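PDB 3QWT: putative GH105 family protein from Salmonella enterica subsp. enterica serovar Paratyphi A, which is of unknown function but, as a likely GH105 family member with an alpha/alpha toroid fold, probably releases unsaturated uronic acid residues from oligosaccharides by hydrolysis. Local coordinates for residues 178-183 with 245-250; 137-142 with 188-193; 171-176 with 234-239; 71-76 with 112-117; 262-267 with 311-316. One frame throughout, in Å; residues are numbered along the deposited sequence.

Contact 1: 178-183 with 245-250; sequences LAKIGK and LELLDL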
# COMPACT_ATOMS: atom_id res chain seq x y z
N LEU A 178 -17.19 21.29 -11.88
CA LEU A 178 -15.75 21.16 -11.68
C LEU A 178 -15.39 19.93 -10.84
O LEU A 178 -14.51 19.16 -11.19
CB LEU A 178 -15.17 22.42 -11.04
CG LEU A 178 -13.70 22.29 -10.68
CD1 LEU A 178 -12.81 22.08 -11.93
CD2 LEU A 178 -13.28 23.52 -9.91
N ALA A 179 -16.10 19.76 -9.73
CA ALA A 179 -16.01 18.55 -8.92
C ALA A 179 -16.22 17.28 -9.75
O ALA A 179 -15.45 16.33 -9.66
CB ALA A 179 -17.05 18.61 -7.81
N LYS A 180 -17.26 17.25 -10.57
CA LYS A 180 -17.57 16.01 -11.27
C LYS A 180 -16.42 15.69 -12.23
O LYS A 180 -15.92 14.55 -12.27
CB LYS A 180 -18.91 16.09 -11.99
CG LYS A 180 -19.16 14.95 -12.99
CD LYS A 180 -19.12 13.58 -12.33
CE LYS A 180 -19.60 12.48 -13.30
NZ LYS A 180 -19.54 11.08 -12.75
N ILE A 181 -15.96 16.70 -12.95
CA ILE A 181 -14.89 16.52 -13.91
C ILE A 181 -13.61 16.07 -13.21
O ILE A 181 -12.87 15.23 -13.73
CB ILE A 181 -14.63 17.81 -14.73
CG1 ILE A 181 -15.88 18.15 -15.54
CG2 ILE A 181 -13.45 17.62 -15.67
CD1 ILE A 181 -15.71 19.34 -16.44
N GLY A 182 -13.35 16.63 -12.03
CA GLY A 182 -12.17 16.30 -11.25
C GLY A 182 -12.16 14.82 -10.90
O GLY A 182 -11.16 14.13 -11.09
N LYS A 183 -13.28 14.33 -10.39
CA LYS A 183 -13.43 12.91 -10.15
C LYS A 183 -13.26 12.13 -11.46
O LYS A 183 -12.45 11.21 -11.55
CB LYS A 183 -14.79 12.65 -9.52
CG LYS A 183 -14.88 13.12 -8.07
CD LYS A 183 -13.87 12.34 -7.20
CE LYS A 183 -13.86 12.78 -5.75
NZ LYS A 183 -13.06 11.81 -4.94
N LEU A 245 -21.94 15.72 -2.00
CA LEU A 245 -21.60 14.72 -1.00
C LEU A 245 -21.50 13.33 -1.61
O LEU A 245 -20.64 12.52 -1.25
CB LEU A 245 -22.64 14.69 0.10
CG LEU A 245 -22.56 15.82 1.12
CD1 LEU A 245 -23.68 15.65 2.13
CD2 LEU A 245 -21.20 15.83 1.78
N GLU A 246 -22.40 13.06 -2.54
CA GLU A 246 -22.44 11.76 -3.17
C GLU A 246 -21.20 11.58 -4.04
O GLU A 246 -20.59 10.52 -4.04
CB GLU A 246 -23.73 11.61 -3.98
CG GLU A 246 -23.83 10.33 -4.78
CD GLU A 246 -25.17 10.25 -5.51
OE1 GLU A 246 -26.03 9.47 -5.07
OE2 GLU A 246 -25.36 10.98 -6.51
N LEU A 247 -20.85 12.64 -4.78
CA LEU A 247 -19.59 12.70 -5.48
C LEU A 247 -18.40 12.43 -4.55
O LEU A 247 -17.53 11.63 -4.89
CB LEU A 247 -19.39 14.05 -6.17
CG LEU A 247 -19.67 14.06 -7.67
CD1 LEU A 247 -19.55 15.46 -8.23
CD2 LEU A 247 -18.73 13.10 -8.39
N LEU A 248 -18.37 13.08 -3.39
CA LEU A 248 -17.18 13.01 -2.54
C LEU A 248 -17.01 11.63 -1.92
O LEU A 248 -15.89 11.17 -1.70
CB LEU A 248 -17.21 14.08 -1.44
CG LEU A 248 -16.89 15.51 -1.86
CD1 LEU A 248 -17.09 16.50 -0.70
CD2 LEU A 248 -15.51 15.62 -2.42
N ASP A 249 -18.13 10.98 -1.64
CA ASP A 249 -18.12 9.63 -1.08
C ASP A 249 -17.20 9.51 0.15
O ASP A 249 -16.48 8.54 0.29
CB ASP A 249 -17.70 8.61 -2.17
CG ASP A 249 -17.98 7.17 -1.77
OD1 ASP A 249 -18.79 6.95 -0.83
OD2 ASP A 249 -17.39 6.26 -2.39
N LEU A 250 -17.23 10.51 1.04
CA LEU A 250 -16.39 10.53 2.24
C LEU A 250 -16.96 9.67 3.37
O LEU A 250 -18.17 9.52 3.48
CB LEU A 250 -16.20 11.96 2.73
CG LEU A 250 -15.55 12.89 1.70
CD1 LEU A 250 -15.42 14.30 2.25
CD2 LEU A 250 -14.20 12.33 1.33
O HOH W 1 -13.49 12.47 -2.24
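Leu247 is the knob of this contact, its two methyl groups pressed against one side of helix 170-184. CD1 does the tighter work: it lies 3.7 Å from Lys180 CA, right against the backbone, and has Ala179 CB at 4.0 Å. A residue as small as alanine suits this place, because a short methyl lets the leucine come down to the helix surface. Lys180 crosses Leu247 at about a right angle and lends only its aliphatic part, CD lying 4.0 Å from Leu247 CD2; its ammonium is directed elsewhere, to a salt bridge with Glu123 and a cation-pi contact with Tyr120. Both helices belong to the alpha/alpha toroid, and here helix 231-248 is ending: Asp249, with positive phi (51°), is the first residue to leave it. On the looser, solvent side, Lys183 slides past Leu247 in the opposite direction, CG being 3.9 Å from Leu247 CD2. Its long chain, turned at chi2 (-63°) and extended beyond, carries NZ toward the helix end without touching Leu248 O directly. A water spans the distance, accepting from Lys183 NZ at 2.8 Å and donating to Leu248 O, also at 2.8 Å.

Contact 2: 137-142 with 188-193; sequences WAEWAM and PEYVEE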
# COMPACT_ATOMS: atom_id res chain seq x y z
N TRP A 137 -12.46 23.69 -20.38
CA TRP A 137 -13.33 24.50 -19.52
C TRP A 137 -13.02 24.32 -18.03
O TRP A 137 -13.07 25.28 -17.26
CB TRP A 137 -14.81 24.19 -19.81
CG TRP A 137 -15.37 24.87 -21.07
CD1 TRP A 137 -15.07 24.56 -22.36
CD2 TRP A 137 -16.35 25.91 -21.11
NE1 TRP A 137 -15.81 25.35 -23.21
CE2 TRP A 137 -16.59 26.20 -22.47
CE3 TRP A 137 -17.05 26.63 -20.14
CZ2 TRP A 137 -17.48 27.17 -22.88
CZ3 TRP A 137 -17.95 27.60 -20.55
CH2 TRP A 137 -18.15 27.87 -21.91
N ALA A 138 -12.71 23.09 -17.62
CA ALA A 138 -12.29 22.88 -16.24
C ALA A 138 -10.97 23.61 -15.99
O ALA A 138 -10.79 24.24 -14.95
CB ALA A 138 -12.16 21.39 -15.91
N GLU A 139 -10.05 23.51 -16.94
CA GLU A 139 -8.77 24.21 -16.80
C GLU A 139 -9.00 25.72 -16.68
O GLU A 139 -8.30 26.39 -15.92
CB GLU A 139 -7.82 23.92 -17.97
CG GLU A 139 -6.96 22.68 -17.78
CD GLU A 139 -6.07 22.76 -16.53
OE1 GLU A 139 -5.19 23.66 -16.47
OE2 GLU A 139 -6.25 21.92 -15.62
N TRP A 140 -9.98 26.24 -17.43
CA TRP A 140 -10.34 27.65 -17.34
C TRP A 140 -10.87 28.01 -15.95
O TRP A 140 -10.49 29.03 -15.37
CB TRP A 140 -11.41 28.00 -18.37
CG TRP A 140 -12.05 29.35 -18.11
CD1 TRP A 140 -11.61 30.56 -18.54
CD2 TRP A 140 -13.26 29.61 -17.37
NE1 TRP A 140 -12.46 31.56 -18.11
CE2 TRP A 140 -13.48 31.00 -17.39
CE3 TRP A 140 -14.18 28.80 -16.69
CZ2 TRP A 140 -14.57 31.61 -16.76
CZ3 TRP A 140 -15.26 29.40 -16.06
CH2 TRP A 140 -15.45 30.79 -16.10
N ALA A 141 -11.80 27.20 -15.46
CA ALA A 141 -12.37 27.38 -14.13
C ALA A 141 -11.26 27.38 -13.08
O ALA A 141 -11.31 28.16 -12.12
CB ALA A 141 -13.40 26.30 -13.83
N MSE A 142 -10.27 26.53 -13.28
CA MSE A 142 -9.15 26.47 -12.34
C MSE A 142 -8.25 27.70 -12.36
O MSE A 142 -7.91 28.25 -11.30
CB MSE A 142 -8.33 25.21 -12.57
CG MSE A 142 -9.03 23.96 -12.07
SE MSE A 142 -9.18 23.93 -10.10
CE MSE A 142 -7.34 23.56 -9.64
N PRO A 188 -7.47 15.31 -8.73
CA PRO A 188 -7.97 15.65 -7.39
C PRO A 188 -7.82 17.13 -7.07
O PRO A 188 -8.47 17.58 -6.13
CB PRO A 188 -7.09 14.82 -6.43
CG PRO A 188 -6.29 13.88 -7.32
CD PRO A 188 -6.23 14.51 -8.68
N GLU A 189 -6.99 17.87 -7.82
CA GLU A 189 -6.87 19.31 -7.62
C GLU A 189 -8.20 19.99 -7.86
O GLU A 189 -8.54 20.94 -7.17
CB GLU A 189 -5.86 19.95 -8.58
CG GLU A 189 -4.47 19.38 -8.51
CD GLU A 189 -4.32 18.07 -9.32
OE1 GLU A 189 -5.35 17.51 -9.78
OE2 GLU A 189 -3.17 17.62 -9.49
N TYR A 190 -8.94 19.53 -8.87
CA TYR A 190 -10.23 20.13 -9.21
C TYR A 190 -11.19 19.96 -8.04
O TYR A 190 -11.96 20.86 -7.70
CB TYR A 190 -10.87 19.46 -10.43
CG TYR A 190 -10.13 19.64 -11.73
CD1 TYR A 190 -8.99 20.43 -11.83
CD2 TYR A 190 -10.60 19.01 -12.89
CE1 TYR A 190 -8.30 20.58 -13.05
CE2 TYR A 190 -9.93 19.14 -14.10
CZ TYR A 190 -8.79 19.93 -14.18
OH TYR A 190 -8.17 20.05 -15.40
N VAL A 191 -11.15 18.78 -7.43
CA VAL A 191 -12.04 18.47 -6.33
C VAL A 191 -11.65 19.27 -5.09
O VAL A 191 -12.52 19.70 -4.34
CB VAL A 191 -12.00 16.98 -6.01
CG1 VAL A 191 -12.86 16.69 -4.79
CG2 VAL A 191 -12.48 16.18 -7.22
N GLU A 192 -10.35 19.46 -4.88
CA GLU A 192 -9.88 20.24 -3.74
C GLU A 192 -10.36 21.68 -3.90
O GLU A 192 -10.88 22.30 -2.96
CB GLU A 192 -8.34 20.19 -3.58
CG GLU A 192 -7.81 18.93 -2.91
CD GLU A 192 -8.66 18.46 -1.71
OE1 GLU A 192 -9.46 17.52 -1.91
OE2 GLU A 192 -8.53 19.00 -0.58
N GLU A 193 -10.21 22.21 -5.11
CA GLU A 193 -10.66 23.55 -5.41
C GLU A 193 -12.15 23.66 -5.13
O GLU A 193 -12.63 24.63 -4.54
CB GLU A 193 -10.37 23.89 -6.88
CG GLU A 193 -10.94 25.22 -7.32
CD GLU A 193 -10.33 26.43 -6.59
OE1 GLU A 193 -10.94 27.52 -6.62
OE2 GLU A 193 -9.23 26.29 -6.02
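Tyr190 reaches from helix 188-205 to helix 131-143, and its hydroxyl donates a 2.7 Å hydrogen bond to Glu139 OE2, through that oxygen's anti lone pair. The carboxylate lies at the ring's edge, its plane turned 40° from that of the ring. Glu139 sets out from its backbone away from the partner helix; the bend at chi2 (-59°) turns CD back toward the phenol, which also accepts a hydrogen bond from Arg187. Ala138 CB, small enough to let the ring in, sits 3.6 Å from Tyr190 CE2. In this part of the alpha/alpha toroid, the axes of segments 137-142 and 188-193 lie 47° apart and 11.0 Å at closest approach, a gap the long, flexible chain of Met142, a selenomethionine, can span. Its CG lies 3.5 Å from Tyr190 CD1; the bend at chi2 makes SE an oblique Met-aromatic partner, 3.4 Å from Glu193 CB, and that at chi3 turns CE toward Glu189 CB, 4.0 Å away. The Glu193 carboxylate salt-bridges Arg147 and, on the second subunit, Arg258.

Contact 3: 171-176 with 234-239; sequences LMMTVL and NSWLTI
Trp236 stands as a plank between helices 231-248 and 170-184 of the alpha/alpha toroid; here segments 171-176 and 234-239 run 42° apart, their axes approaching to 9.9 Å. Two selenomethionines of the second helix, Met172 and Met173, shape themselves to the indole: long, unbranched and polarisable, they can follow a broad flat surface. Met172 CG bears on the benzene part obliquely, 3.7 Å from Trp236 CE3, and bends at chi2 so that SE passes on to Ile239, 3.9 Å from its CG2. Away from the indole, Leu171 pushes one bump, CD1, into the fork of Leu237, whose CD2 and CD1 lie 3.8 and 3.9 Å away. A wider pi-type turn at 171-175, with Leu176 N bonded to Leu171 O, interrupts the regular helix here. The one polar atom of the buried indole, NE1, is satisfied by Asp169. Met173, close to a bound glycerol, makes a CH-pi contact with the six-membered ring: CE is 3.5 Å above the plane, offset toward the rim, and nearest Trp236 CZ2.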
# COMPACT_ATOMS: atom_id res chain seq x y z
N LEU A 171 -22.53 27.77 -7.03
CA LEU A 171 -22.31 26.40 -6.56
C LEU A 171 -22.87 25.37 -7.54
O LEU A 171 -22.31 24.29 -7.69
CB LEU A 171 -22.81 26.16 -5.13
CG LEU A 171 -21.93 26.82 -4.06
CD1 LEU A 171 -22.67 27.01 -2.75
CD2 LEU A 171 -20.63 26.04 -3.83
N MSE A 172 -23.95 25.73 -8.22
CA MSE A 172 -24.60 24.83 -9.16
C MSE A 172 -23.97 24.87 -10.56
O MSE A 172 -23.75 23.82 -11.19
CB MSE A 172 -26.10 25.15 -9.26
CG MSE A 172 -26.87 24.32 -10.28
SE MSE A 172 -27.13 22.46 -9.73
CE MSE A 172 -26.16 21.60 -11.18
N MSE A 173 -23.67 26.08 -11.04
CA MSE A 173 -23.26 26.28 -12.43
C MSE A 173 -21.77 26.01 -12.73
O MSE A 173 -21.43 25.78 -13.88
CB MSE A 173 -23.59 27.70 -12.88
CG MSE A 173 -24.99 28.16 -12.51
SE MSE A 173 -26.37 26.84 -12.87
CE MSE A 173 -27.77 27.71 -11.79
N THR A 174 -20.90 26.09 -11.72
CA THR A 174 -19.47 25.87 -11.95
C THR A 174 -18.81 24.93 -10.94
O THR A 174 -18.04 24.05 -11.31
CB THR A 174 -18.67 27.20 -12.02
OG1 THR A 174 -19.00 27.88 -13.23
CG2 THR A 174 -17.18 26.96 -12.02
N VAL A 175 -19.10 25.12 -9.66
CA VAL A 175 -18.45 24.26 -8.70
C VAL A 175 -18.78 22.79 -8.91
O VAL A 175 -17.89 21.96 -9.00
CB VAL A 175 -18.77 24.62 -7.25
CG1 VAL A 175 -17.90 23.77 -6.34
CG2 VAL A 175 -18.52 26.09 -7.02
N LEU A 176 -20.06 22.45 -8.95
CA LEU A 176 -20.42 21.04 -9.06
C LEU A 176 -19.85 20.43 -10.34
O LEU A 176 -19.31 19.33 -10.31
CB LEU A 176 -21.93 20.85 -8.95
CG LEU A 176 -22.39 19.40 -9.12
CD1 LEU A 176 -21.72 18.49 -8.10
CD2 LEU A 176 -23.87 19.31 -8.99
N ASN A 234 -31.38 29.44 -2.76
CA ASN A 234 -31.26 28.47 -1.67
C ASN A 234 -31.41 27.05 -2.18
O ASN A 234 -30.74 26.11 -1.72
CB ASN A 234 -32.33 28.75 -0.62
CG ASN A 234 -31.88 29.78 0.39
OD1 ASN A 234 -31.36 29.44 1.46
ND2 ASN A 234 -32.05 31.05 0.03
N SER A 235 -32.35 26.91 -3.10
CA SER A 235 -32.64 25.69 -3.80
C SER A 235 -31.34 25.10 -4.39
O SER A 235 -31.10 23.90 -4.30
CB SER A 235 -33.66 26.03 -4.90
OG SER A 235 -33.96 24.95 -5.76
N TRP A 236 -30.51 25.97 -4.97
CA TRP A 236 -29.28 25.51 -5.60
C TRP A 236 -28.43 24.76 -4.58
O TRP A 236 -27.62 23.91 -4.94
CB TRP A 236 -28.45 26.66 -6.16
CG TRP A 236 -29.09 27.37 -7.23
CD1 TRP A 236 -29.15 28.71 -7.38
CD2 TRP A 236 -29.77 26.81 -8.35
NE1 TRP A 236 -29.84 29.03 -8.53
CE2 TRP A 236 -30.23 27.88 -9.14
CE3 TRP A 236 -30.05 25.50 -8.76
CZ2 TRP A 236 -30.97 27.69 -10.31
CZ3 TRP A 236 -30.78 25.30 -9.95
CH2 TRP A 236 -31.23 26.39 -10.70
N LEU A 237 -28.61 25.09 -3.31
CA LEU A 237 -27.79 24.45 -2.30
C LEU A 237 -28.39 23.15 -1.85
O LEU A 237 -27.68 22.17 -1.64
CB LEU A 237 -27.53 25.37 -1.11
CG LEU A 237 -26.15 25.97 -1.34
CD1 LEU A 237 -26.25 27.48 -1.32
CD2 LEU A 237 -25.13 25.43 -0.33
N THR A 238 -29.71 23.15 -1.69
CA THR A 238 -30.40 21.93 -1.33
C THR A 238 -30.16 20.87 -2.39
O THR A 238 -30.25 19.68 -2.12
CB THR A 238 -31.89 22.17 -1.22
OG1 THR A 238 -32.12 23.52 -0.80
CG2 THR A 238 -32.47 21.22 -0.21
N ILE A 239 -29.90 21.32 -3.62
CA ILE A 239 -29.60 20.42 -4.72
C ILE A 239 -28.14 19.98 -4.71
O ILE A 239 -27.85 18.79 -4.83
CB ILE A 239 -29.86 21.10 -6.07
CG1 ILE A 239 -31.37 21.24 -6.31
CG2 ILE A 239 -29.17 20.32 -7.17
CD1 ILE A 239 -31.75 22.11 -7.50

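Contact 4: 71-76 with 112-117; sequences VGLYGM and MAPFLT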
# COMPACT_ATOMS: atom_id res chain seq x y z
N VAL A 71 -28.92 23.50 -16.42
CA VAL A 71 -29.83 22.86 -15.49
C VAL A 71 -30.77 21.92 -16.23
O VAL A 71 -30.98 20.79 -15.80
CB VAL A 71 -30.64 23.89 -14.67
CG1 VAL A 71 -31.65 23.17 -13.81
CG2 VAL A 71 -29.70 24.71 -13.80
N GLY A 72 -31.30 22.38 -17.36
CA GLY A 72 -32.14 21.52 -18.17
C GLY A 72 -31.52 20.17 -18.49
O GLY A 72 -32.12 19.12 -18.26
N LEU A 73 -30.30 20.18 -19.01
CA LEU A 73 -29.64 18.93 -19.38
C LEU A 73 -29.46 18.01 -18.16
O LEU A 73 -29.53 16.79 -18.27
CB LEU A 73 -28.28 19.20 -20.06
CG LEU A 73 -28.31 19.96 -21.41
CD1 LEU A 73 -27.00 20.71 -21.64
CD2 LEU A 73 -28.62 19.03 -22.59
N TYR A 74 -29.22 18.59 -16.99
CA TYR A 74 -28.94 17.78 -15.80
C TYR A 74 -30.21 17.05 -15.35
O TYR A 74 -30.19 15.86 -15.05
CB TYR A 74 -28.39 18.67 -14.70
CG TYR A 74 -27.79 17.95 -13.52
CD1 TYR A 74 -26.90 16.91 -13.70
CD2 TYR A 74 -28.09 18.35 -12.22
CE1 TYR A 74 -26.34 16.26 -12.62
CE2 TYR A 74 -27.54 17.72 -11.14
CZ TYR A 74 -26.66 16.67 -11.34
OH TYR A 74 -26.10 16.03 -10.26
N GLY A 75 -31.32 17.78 -15.32
CA GLY A 75 -32.60 17.18 -14.99
C GLY A 75 -32.92 16.02 -15.93
O GLY A 75 -33.29 14.94 -15.49
N MSE A 76 -32.76 16.26 -17.23
CA MSE A 76 -32.91 15.20 -18.22
C MSE A 76 -31.96 14.04 -17.93
O MSE A 76 -32.36 12.87 -17.98
CB MSE A 76 -32.63 15.73 -19.62
CG MSE A 76 -33.70 16.66 -20.16
SE MSE A 76 -33.31 17.22 -22.00
CE MSE A 76 -34.77 18.50 -22.22
N MSE A 112 -20.73 27.42 -18.08
CA MSE A 112 -20.05 26.23 -17.57
C MSE A 112 -21.02 25.08 -17.27
O MSE A 112 -20.69 23.91 -17.49
CB MSE A 112 -19.26 26.59 -16.29
CG MSE A 112 -18.61 25.43 -15.54
SE MSE A 112 -16.97 24.74 -16.43
CE MSE A 112 -15.95 26.34 -16.40
N ALA A 113 -22.21 25.44 -16.80
CA ALA A 113 -23.19 24.45 -16.29
C ALA A 113 -23.39 23.21 -17.14
O ALA A 113 -23.42 22.10 -16.61
CB ALA A 113 -24.53 25.12 -16.00
N PRO A 114 -23.52 23.38 -18.47
CA PRO A 114 -23.73 22.17 -19.28
C PRO A 114 -22.60 21.12 -19.19
O PRO A 114 -22.81 19.97 -19.55
CB PRO A 114 -23.86 22.71 -20.70
CG PRO A 114 -24.43 24.11 -20.50
CD PRO A 114 -23.77 24.62 -19.24
N PHE A 115 -21.43 21.49 -18.72
CA PHE A 115 -20.33 20.52 -18.73
C PHE A 115 -20.45 19.44 -17.66
O PHE A 115 -19.87 18.36 -17.79
CB PHE A 115 -18.98 21.21 -18.80
CG PHE A 115 -18.78 21.96 -20.08
CD1 PHE A 115 -18.50 21.27 -21.25
CD2 PHE A 115 -18.96 23.33 -20.13
CE1 PHE A 115 -18.35 21.95 -22.44
CE2 PHE A 115 -18.81 24.02 -21.32
CZ PHE A 115 -18.51 23.33 -22.48
N LEU A 116 -21.25 19.73 -16.64
CA LEU A 116 -21.69 18.73 -15.69
C LEU A 116 -22.30 17.53 -16.43
O LEU A 116 -21.91 16.38 -16.21
CB LEU A 116 -22.69 19.33 -14.70
CG LEU A 116 -23.35 18.35 -13.73
CD1 LEU A 116 -22.33 17.48 -13.02
CD2 LEU A 116 -24.19 19.11 -12.69
N THR A 117 -23.25 17.79 -17.32
CA THR A 117 -23.93 16.69 -18.02
C THR A 117 -23.01 16.03 -19.05
O THR A 117 -23.03 14.80 -19.23
CB THR A 117 -25.22 17.17 -18.67
OG1 THR A 117 -26.09 17.67 -17.64
CG2 THR A 117 -25.93 16.04 -19.41
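Leu116 lays its CD2 methyl over the centre of the Tyr74 ring, 3.5 Å above the plane and only 10° off the ring normal, a CH-pi contact. CG of Tyr74 is anti to the backbone N (chi1 -168°), the start of a side chain that crosses that of Leu116 obliquely; the branched leucine also brings CG to 3.8 Å from Tyr74 CE1. The phenol's polar end looks elsewhere, hydrogen-bonding Asp243. Helices 67-83 and 114-125, next but one in the chain, meet in this way in the alpha/alpha toroid. Thr117 is the close-packed wedge: its OG1 comes within 3.3 Å of Tyr74 N, at an angle too poor for a hydrogen bond, and lies 3.6 Å from Leu73 CB. A compact beta-branched residue fits here, for CG2 also rests against Leu73 O. Elsewhere Leu73 CD1 meets Pro114 CB at 3.8 Å; proline is well placed near a helix N terminus, where its lack of an N-H costs little. Trp95 of helix 86-102 touches both Leu73 and Pro114.

Contact 5: 262-267 with 311-316; sequences QVLNAQ and RYVERH
Asn265 on helix 255-272 faces Val313 in an irregular loop, their CA atoms 6.4 Å apart. Through ND2 the asparagine donates a 2.7 Å bond to Tyr312 O, bent to 136° at the hydrogen; the carbonyl oxygen lies almost in the amide plane, although the donor is tilted 27° from the carbonyl plane. ND2 also bonds Val261 O one turn back, so helix and loop both hold the amide. At its other end OD1 accepts from a water at 3.0 Å, which in turn accepts from Glu314 N at 2.8 Å. An amide is apt here, offering a donor to the loop carbonyl and an acceptor to the water. Val313 slides past it, CG1 only 3.3 Å from Asn265 ND2. One residue earlier on the helix, Leu264 CD2 meets Tyr312 CB at 4.0 Å, an apolar patch that Ala307 extends. The loop follows the Schellman motif in which Arg311, with positive phi, ends helix 294-309, a connection between toroid helices clasped to a neighbouring helix by a side-chain amide.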
# COMPACT_ATOMS: atom_id res chain seq x y z
N GLN A 262 -24.21 19.24 8.10
CA GLN A 262 -24.68 20.24 9.05
C GLN A 262 -25.29 21.46 8.38
O GLN A 262 -26.36 21.93 8.78
CB GLN A 262 -23.55 20.69 9.97
CG GLN A 262 -23.98 21.75 10.99
CD GLN A 262 -23.82 23.18 10.48
OE1 GLN A 262 -24.45 24.10 10.99
NE2 GLN A 262 -22.96 23.38 9.49
N VAL A 263 -24.61 21.98 7.36
CA VAL A 263 -25.12 23.11 6.59
C VAL A 263 -26.45 22.77 5.92
O VAL A 263 -27.41 23.56 5.95
CB VAL A 263 -24.12 23.55 5.52
CG1 VAL A 263 -24.77 24.56 4.53
CG2 VAL A 263 -22.86 24.10 6.20
N LEU A 264 -26.50 21.58 5.33
CA LEU A 264 -27.72 21.11 4.70
C LEU A 264 -28.85 21.04 5.73
O LEU A 264 -29.97 21.52 5.50
CB LEU A 264 -27.51 19.74 4.06
CG LEU A 264 -28.77 19.19 3.36
CD1 LEU A 264 -29.13 20.07 2.18
CD2 LEU A 264 -28.55 17.76 2.91
N ASN A 265 -28.56 20.45 6.88
CA ASN A 265 -29.56 20.31 7.94
C ASN A 265 -30.12 21.64 8.42
O ASN A 265 -31.34 21.82 8.48
CB ASN A 265 -28.99 19.52 9.12
CG ASN A 265 -29.48 18.10 9.14
OD1 ASN A 265 -30.49 17.79 9.77
ND2 ASN A 265 -28.78 17.22 8.42
N ALA A 266 -29.24 22.56 8.76
CA ALA A 266 -29.66 23.87 9.20
C ALA A 266 -30.61 24.47 8.16
O ALA A 266 -31.60 25.11 8.51
CB ALA A 266 -28.46 24.77 9.42
N GLN A 267 -30.32 24.26 6.88
CA GLN A 267 -31.20 24.79 5.84
C GLN A 267 -32.54 24.06 5.80
O GLN A 267 -33.58 24.68 5.79
CB GLN A 267 -30.57 24.76 4.44
CG GLN A 267 -31.42 25.54 3.43
CD GLN A 267 -31.04 25.28 1.98
OE1 GLN A 267 -31.00 24.14 1.53
NE2 GLN A 267 -30.76 26.35 1.25
N ARG A 311 -29.93 9.69 4.08
CA ARG A 311 -29.84 9.79 5.54
C ARG A 311 -28.96 10.95 6.04
O ARG A 311 -28.50 10.94 7.18
CB ARG A 311 -29.42 8.46 6.15
CG ARG A 311 -30.41 7.34 5.89
CD ARG A 311 -29.71 5.99 5.75
NE ARG A 311 -30.19 5.06 6.76
CZ ARG A 311 -29.50 4.73 7.85
NH1 ARG A 311 -30.01 3.87 8.73
NH2 ARG A 311 -28.29 5.25 8.05
N TYR A 312 -28.75 11.94 5.18
CA TYR A 312 -28.13 13.18 5.62
C TYR A 312 -29.02 13.92 6.60
O TYR A 312 -28.52 14.69 7.41
CB TYR A 312 -27.83 14.09 4.43
CG TYR A 312 -26.99 13.44 3.35
CD1 TYR A 312 -26.01 12.51 3.66
CD2 TYR A 312 -27.19 13.78 2.03
CE1 TYR A 312 -25.23 11.94 2.64
CE2 TYR A 312 -26.44 13.21 1.03
CZ TYR A 312 -25.47 12.30 1.33
OH TYR A 312 -24.76 11.76 0.29
N VAL A 313 -30.34 13.71 6.49
CA VAL A 313 -31.30 14.20 7.48
C VAL A 313 -32.27 13.07 7.83
O VAL A 313 -32.42 12.11 7.06
CB VAL A 313 -32.09 15.44 6.97
CG1 VAL A 313 -31.15 16.44 6.32
CG2 VAL A 313 -33.19 15.03 5.98
N GLU A 314 -32.95 13.20 8.97
CA GLU A 314 -33.87 12.17 9.46
C GLU A 314 -35.12 11.96 8.60
O GLU A 314 -35.49 12.83 7.80
CB GLU A 314 -34.29 12.48 10.90
CG GLU A 314 -33.14 12.46 11.89
CD GLU A 314 -33.39 13.38 13.07
OE1 GLU A 314 -32.92 13.06 14.18
OE2 GLU A 314 -34.06 14.42 12.88
N ARG A 315 -35.78 10.82 8.79
CA ARG A 315 -36.93 10.41 7.98
C ARG A 315 -38.11 11.38 7.99
O ARG A 315 -38.86 11.48 7.01
CB ARG A 315 -37.48 9.05 8.44
CG ARG A 315 -36.56 7.87 8.22
CD ARG A 315 -36.70 7.28 6.83
NE ARG A 315 -35.54 6.45 6.54
CZ ARG A 315 -35.22 5.97 5.35
NH1 ARG A 315 -36.00 6.24 4.30
NH2 ARG A 315 -34.13 5.23 5.21
N HIS A 316 -38.31 12.07 9.11
CA HIS A 316 -39.55 12.82 9.26
C HIS A 316 -39.65 13.96 8.26
O HIS A 316 -40.74 14.45 7.95
CB HIS A 316 -39.71 13.35 10.67
CG HIS A 316 -38.69 14.37 11.02
ND1 HIS A 316 -38.80 15.69 10.64
CD2 HIS A 316 -37.53 14.27 11.72
CE1 HIS A 316 -37.75 16.36 11.10
NE2 HIS A 316 -36.96 15.52 11.75
O HOH W 2 -32.28 15.45 10.46

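From the N terminus, contact 4 closes first, joining helix 67-83 to helix 114-125 before any other contact opens. Contact 2 then opens on helix 131-143 and closes at the start of helix 188-205; meanwhile contacts 3 and 1 have opened on helix 170-184, so contact 2 crosses both. Those two cross each other as well, pairing the same helices, 170-184 and 231-248, at successive levels, and Leu176 touches Leu247 between them. Contact 5 closes last, in series, bringing helix 255-272 to the loop after helix 294-309. Leu116 links contact 4 to contacts 1 and 3, and Gln267 hydrogen-bonds into contact 3, so neighbouring helices from 67-83 to 255-272 are tied into one connected set.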